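Local coordinates for putative glycosyl hydrolase (PDB 3K11), which is of unconfirmed function but probably acts as a glycoside hydrolase of family 88, at residues Y24-R38 / Q355-G369. Residues are numbered along the deposited sequence; the frame is centred on the assembly and turned at random. Where two conformers were deposited one is given.
Sequences YGDLTPEQVKKDIDR and QLGWHAVAGKINEEG. With EDO (1,2-ethanediol), chain S.
Arg-38 reaches from helix 29-45 to the turns that follow helix 347-362, its guanidinium turned edge-on to two carbonyls, whose oxygens lie in its plane: NE gives a nearly straight bond (168°) to Asn-366 O at 3.0 Å, and NH2 one to Ile-365 O at 3.1 Å. Along another edge of the group, Asp-35 OD1 takes a salt bridge from Arg-38 NH1 at 2.9 Å. An alanine in place of Arg-38 would probably leave both carbonyls without these donors and Asp-35 without its countercharge. At the far end, Gly-25 O is gripped from opposite faces of its carbonyl plane, by His-359 NE2 at 2.7 Å and Gln-355 NE2 at 2.9 Å; Tyr-428 takes the OE1 of that glutamine. Between these polar ends lies the Trp-358 indole. With CG anti to the backbone N (chi1 -179°), it extends toward helix 29-45, where Val-32 CG1 sits over one face, 3.7 Å from Trp-358 CZ2, while Ala-362 CB backs the opposite face. A water links Trp-358 NE1 to Asp-35 OD2, and Leu-27 CD2 meets Trp-358 CD1 at 3.6 Å. Segments 29-38 and 355-362 run at 39° to each other, joining chain start and late helix, consistent with the closure of the (alpha/alpha)6 barrel of family 88 hydrolases.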
# COMPACT_ATOMS: atom_id res chain seq x y z
N TYR A 24 -9.04 -13.63 -19.27
CA TYR A 24 -9.29 -12.20 -19.43
C TYR A 24 -10.07 -12.02 -20.73
O TYR A 24 -9.97 -12.81 -21.63
CB TYR A 24 -7.96 -11.41 -19.54
CG TYR A 24 -8.20 -9.91 -19.62
CD1 TYR A 24 -8.36 -9.15 -18.46
CD2 TYR A 24 -8.36 -9.27 -20.84
CE1 TYR A 24 -8.66 -7.80 -18.54
CE2 TYR A 24 -8.62 -7.90 -20.92
CZ TYR A 24 -8.81 -7.19 -19.77
OH TYR A 24 -9.09 -5.86 -19.83
N GLY A 25 -10.93 -11.00 -20.78
CA GLY A 25 -11.53 -10.61 -22.05
C GLY A 25 -12.98 -11.00 -22.17
O GLY A 25 -13.76 -10.95 -21.21
N ASP A 26 -13.32 -11.41 -23.38
CA ASP A 26 -14.68 -11.78 -23.71
C ASP A 26 -15.24 -12.83 -22.77
O ASP A 26 -14.53 -13.73 -22.32
CB ASP A 26 -14.74 -12.35 -25.13
CG ASP A 26 -14.48 -11.31 -26.23
OD1 ASP A 26 -14.67 -10.10 -26.03
OD2 ASP A 26 -14.10 -11.75 -27.33
N LEU A 27 -16.54 -12.69 -22.50
CA LEU A 27 -17.30 -13.56 -21.66
C LEU A 27 -18.70 -13.64 -22.30
O LEU A 27 -19.27 -12.60 -22.62
CB LEU A 27 -17.36 -12.93 -20.29
CG LEU A 27 -18.06 -13.65 -19.16
CD1 LEU A 27 -17.34 -15.00 -18.95
CD2 LEU A 27 -18.07 -12.73 -17.88
N THR A 28 -19.25 -14.84 -22.48
CA THR A 28 -20.60 -15.00 -23.01
C THR A 28 -21.53 -15.42 -21.88
O THR A 28 -21.09 -16.04 -20.91
CB THR A 28 -20.67 -16.08 -24.12
OG1 THR A 28 -20.44 -17.34 -23.51
CG2 THR A 28 -19.64 -15.81 -25.20
N PRO A 29 -22.80 -15.04 -21.96
CA PRO A 29 -23.70 -15.53 -20.93
C PRO A 29 -23.82 -17.05 -20.93
O PRO A 29 -24.05 -17.63 -19.88
CB PRO A 29 -25.03 -14.84 -21.24
CG PRO A 29 -24.92 -14.32 -22.61
CD PRO A 29 -23.47 -14.12 -22.89
N GLU A 30 -23.64 -17.70 -22.08
CA GLU A 30 -23.64 -19.16 -22.12
C GLU A 30 -22.49 -19.76 -21.30
O GLU A 30 -22.68 -20.75 -20.59
CB GLU A 30 -23.57 -19.66 -23.56
CG GLU A 30 -24.85 -19.35 -24.35
CD GLU A 30 -24.95 -17.90 -24.89
OE1 GLU A 30 -23.96 -17.13 -24.85
OE2 GLU A 30 -26.05 -17.56 -25.38
N GLN A 31 -21.30 -19.19 -21.39
CA GLN A 31 -20.21 -19.72 -20.58
C GLN A 31 -20.52 -19.52 -19.09
O GLN A 31 -20.41 -20.47 -18.30
CB GLN A 31 -18.85 -19.12 -20.97
CG GLN A 31 -17.65 -19.78 -20.26
CD GLN A 31 -17.65 -21.31 -20.32
OE1 GLN A 31 -17.67 -21.92 -21.40
NE2 GLN A 31 -17.66 -21.93 -19.15
N VAL A 32 -21.00 -18.32 -18.70
CA VAL A 32 -21.31 -18.08 -17.30
C VAL A 32 -22.34 -19.11 -16.85
O VAL A 32 -22.20 -19.72 -15.80
CB VAL A 32 -21.84 -16.64 -17.03
CG1 VAL A 32 -22.18 -16.50 -15.53
CG2 VAL A 32 -20.80 -15.57 -17.45
N LYS A 33 -23.35 -19.35 -17.68
CA LYS A 33 -24.38 -20.31 -17.28
C LYS A 33 -23.82 -21.73 -17.12
O LYS A 33 -24.22 -22.47 -16.22
CB LYS A 33 -25.54 -20.26 -18.28
CG LYS A 33 -26.70 -21.22 -18.05
CD LYS A 33 -27.49 -20.91 -16.82
CE LYS A 33 -28.90 -21.49 -16.91
NZ LYS A 33 -28.88 -22.96 -16.99
N LYS A 34 -22.91 -22.12 -18.01
CA LYS A 34 -22.27 -23.43 -17.91
C LYS A 34 -21.57 -23.59 -16.56
O LYS A 34 -21.65 -24.65 -15.91
CB LYS A 34 -21.27 -23.58 -19.05
CG LYS A 34 -20.47 -24.88 -19.03
CD LYS A 34 -19.45 -24.93 -20.19
CE LYS A 34 -18.63 -26.25 -20.17
NZ LYS A 34 -17.83 -26.41 -18.90
N ASP A 35 -20.93 -22.52 -16.11
CA ASP A 35 -20.19 -22.56 -14.86
C ASP A 35 -21.09 -22.59 -13.63
O ASP A 35 -20.90 -23.41 -12.73
CB ASP A 35 -19.17 -21.43 -14.84
CG ASP A 35 -17.98 -21.70 -15.77
OD1 ASP A 35 -17.73 -22.86 -16.18
OD2 ASP A 35 -17.26 -20.75 -16.12
N ILE A 36 -22.11 -21.74 -13.60
CA ILE A 36 -23.05 -21.82 -12.45
C ILE A 36 -23.82 -23.13 -12.47
O ILE A 36 -24.16 -23.64 -11.43
CB ILE A 36 -23.94 -20.55 -12.25
CG1 ILE A 36 -24.88 -20.29 -13.44
CG2 ILE A 36 -23.07 -19.35 -11.93
CD1 ILE A 36 -26.01 -19.25 -13.18
N ASP A 37 -24.09 -23.69 -13.64
CA ASP A 37 -24.76 -25.01 -13.73
C ASP A 37 -23.89 -26.11 -13.12
O ASP A 37 -24.40 -27.02 -12.48
CB ASP A 37 -25.08 -25.35 -15.18
CG ASP A 37 -26.38 -24.71 -15.69
OD1 ASP A 37 -27.22 -24.25 -14.90
OD2 ASP A 37 -26.54 -24.73 -16.95
N ARG A 38 -22.56 -26.00 -13.27
CA ARG A 38 -21.63 -26.97 -12.66
C ARG A 38 -21.65 -26.87 -11.13
O ARG A 38 -21.69 -27.89 -10.43
CB ARG A 38 -20.22 -26.81 -13.22
CG ARG A 38 -19.28 -27.91 -12.79
CD ARG A 38 -18.02 -28.00 -13.64
NE ARG A 38 -17.10 -26.89 -13.41
CZ ARG A 38 -17.02 -25.79 -14.16
NH1 ARG A 38 -17.82 -25.59 -15.20
NH2 ARG A 38 -16.14 -24.86 -13.84
N GLN A 355 -16.60 -7.82 -14.74
CA GLN A 355 -16.25 -8.84 -15.70
C GLN A 355 -14.93 -9.57 -15.33
O GLN A 355 -14.85 -10.79 -15.39
CB GLN A 355 -16.16 -8.21 -17.09
CG GLN A 355 -15.92 -9.23 -18.23
CD GLN A 355 -16.69 -8.94 -19.49
OE1 GLN A 355 -17.77 -8.35 -19.45
NE2 GLN A 355 -16.19 -9.45 -20.60
N LEU A 356 -13.92 -8.81 -14.97
CA LEU A 356 -12.63 -9.36 -14.55
C LEU A 356 -12.82 -10.17 -13.29
O LEU A 356 -12.24 -11.26 -13.11
CB LEU A 356 -11.63 -8.24 -14.29
CG LEU A 356 -10.29 -8.69 -13.71
CD1 LEU A 356 -9.56 -9.69 -14.65
CD2 LEU A 356 -9.39 -7.51 -13.32
N GLY A 357 -13.59 -9.62 -12.35
CA GLY A 357 -13.88 -10.38 -11.13
C GLY A 357 -14.55 -11.71 -11.40
O GLY A 357 -14.25 -12.70 -10.71
N TRP A 358 -15.47 -11.76 -12.37
CA TRP A 358 -16.09 -13.01 -12.78
C TRP A 358 -15.06 -13.99 -13.38
O TRP A 358 -15.06 -15.16 -13.04
CB TRP A 358 -17.30 -12.83 -13.74
CG TRP A 358 -17.86 -14.22 -14.04
CD1 TRP A 358 -17.59 -14.95 -15.13
CD2 TRP A 358 -18.54 -15.09 -13.14
NE1 TRP A 358 -18.15 -16.18 -15.02
CE2 TRP A 358 -18.71 -16.32 -13.79
CE3 TRP A 358 -19.01 -14.95 -11.83
CZ2 TRP A 358 -19.40 -17.39 -13.23
CZ3 TRP A 358 -19.67 -16.02 -11.25
CH2 TRP A 358 -19.83 -17.24 -11.93
N HIS A 359 -14.18 -13.51 -14.25
CA HIS A 359 -13.13 -14.38 -14.79
C HIS A 359 -12.32 -15.01 -13.65
O HIS A 359 -12.01 -16.21 -13.69
CB HIS A 359 -12.18 -13.60 -15.70
CG HIS A 359 -12.70 -13.36 -17.08
ND1 HIS A 359 -13.05 -14.39 -17.93
CD2 HIS A 359 -12.92 -12.22 -17.77
CE1 HIS A 359 -13.47 -13.88 -19.08
NE2 HIS A 359 -13.38 -12.56 -19.02
N ALA A 360 -12.03 -14.19 -12.64
CA ALA A 360 -11.26 -14.62 -11.48
C ALA A 360 -12.02 -15.75 -10.75
O ALA A 360 -11.51 -16.84 -10.54
CB ALA A 360 -11.03 -13.45 -10.53
N VAL A 361 -13.26 -15.48 -10.43
CA VAL A 361 -14.08 -16.44 -9.71
C VAL A 361 -14.33 -17.74 -10.50
O VAL A 361 -14.25 -18.86 -9.94
CB VAL A 361 -15.44 -15.73 -9.34
CG1 VAL A 361 -16.47 -16.68 -8.93
CG2 VAL A 361 -15.17 -14.67 -8.24
N ALA A 362 -14.64 -17.62 -11.78
CA ALA A 362 -14.91 -18.79 -12.59
C ALA A 362 -13.68 -19.73 -12.62
O ALA A 362 -13.82 -20.93 -12.68
CB ALA A 362 -15.36 -18.39 -14.00
N GLY A 363 -12.50 -19.16 -12.56
CA GLY A 363 -11.26 -19.94 -12.46
C GLY A 363 -11.10 -20.74 -11.19
O GLY A 363 -10.22 -21.61 -11.11
N LYS A 364 -11.94 -20.50 -10.20
CA LYS A 364 -11.90 -21.23 -8.92
C LYS A 364 -13.04 -22.24 -8.81
O LYS A 364 -13.19 -22.89 -7.78
CB LYS A 364 -11.93 -20.26 -7.77
CG LYS A 364 -10.70 -19.38 -7.70
CD LYS A 364 -9.51 -20.16 -7.18
CE LYS A 364 -8.24 -19.34 -7.37
NZ LYS A 364 -7.06 -20.10 -6.87
N ILE A 365 -13.83 -22.38 -9.86
CA ILE A 365 -14.88 -23.41 -9.90
C ILE A 365 -14.22 -24.65 -10.52
O ILE A 365 -13.94 -24.68 -11.72
CB ILE A 365 -16.09 -23.01 -10.74
CG1 ILE A 365 -16.70 -21.68 -10.27
CG2 ILE A 365 -17.13 -24.18 -10.69
CD1 ILE A 365 -17.83 -21.13 -11.20
N ASN A 366 -13.91 -25.64 -9.71
CA ASN A 366 -13.20 -26.82 -10.23
C ASN A 366 -14.09 -27.77 -11.04
O ASN A 366 -15.27 -27.51 -11.17
CB ASN A 366 -12.38 -27.53 -9.13
CG ASN A 366 -13.20 -28.13 -8.06
OD1 ASN A 366 -14.35 -28.48 -8.27
ND2 ASN A 366 -12.57 -28.34 -6.90
N GLU A 367 -13.52 -28.83 -11.62
CA GLU A 367 -14.31 -29.70 -12.50
C GLU A 367 -15.45 -30.38 -11.75
O GLU A 367 -16.48 -30.69 -12.35
CB GLU A 367 -13.43 -30.76 -13.18
CG GLU A 367 -12.44 -30.18 -14.18
CD GLU A 367 -11.52 -31.24 -14.81
OE1 GLU A 367 -11.52 -32.40 -14.34
OE2 GLU A 367 -10.79 -30.87 -15.76
N GLU A 368 -15.28 -30.58 -10.45
CA GLU A 368 -16.33 -31.15 -9.65
C GLU A 368 -17.49 -30.19 -9.37
O GLU A 368 -18.61 -30.64 -9.05
CB GLU A 368 -15.76 -31.59 -8.35
CG GLU A 368 -16.71 -32.44 -7.52
CD GLU A 368 -16.05 -33.02 -6.31
OE1 GLU A 368 -14.88 -32.65 -6.02
OE2 GLU A 368 -16.70 -33.85 -5.66
N GLY A 369 -17.22 -28.89 -9.48
CA GLY A 369 -18.21 -27.86 -9.19
C GLY A 369 -18.01 -27.20 -7.83
O GLY A 369 -18.88 -26.42 -7.37
C1 EDO S . -7.69 -11.21 -24.18
O1 EDO S . -6.45 -10.50 -24.49
C2 EDO S . -7.55 -12.74 -24.27
O2 EDO S . -6.87 -13.31 -23.13
O HOH W 1 -17.76 -9.93 -23.08
O HOH W 2 -17.56 -18.16 -17.03
O HOH W 3 -21.20 -30.45 -11.18
O HOH W 4 -15.04 -22.30 -14.76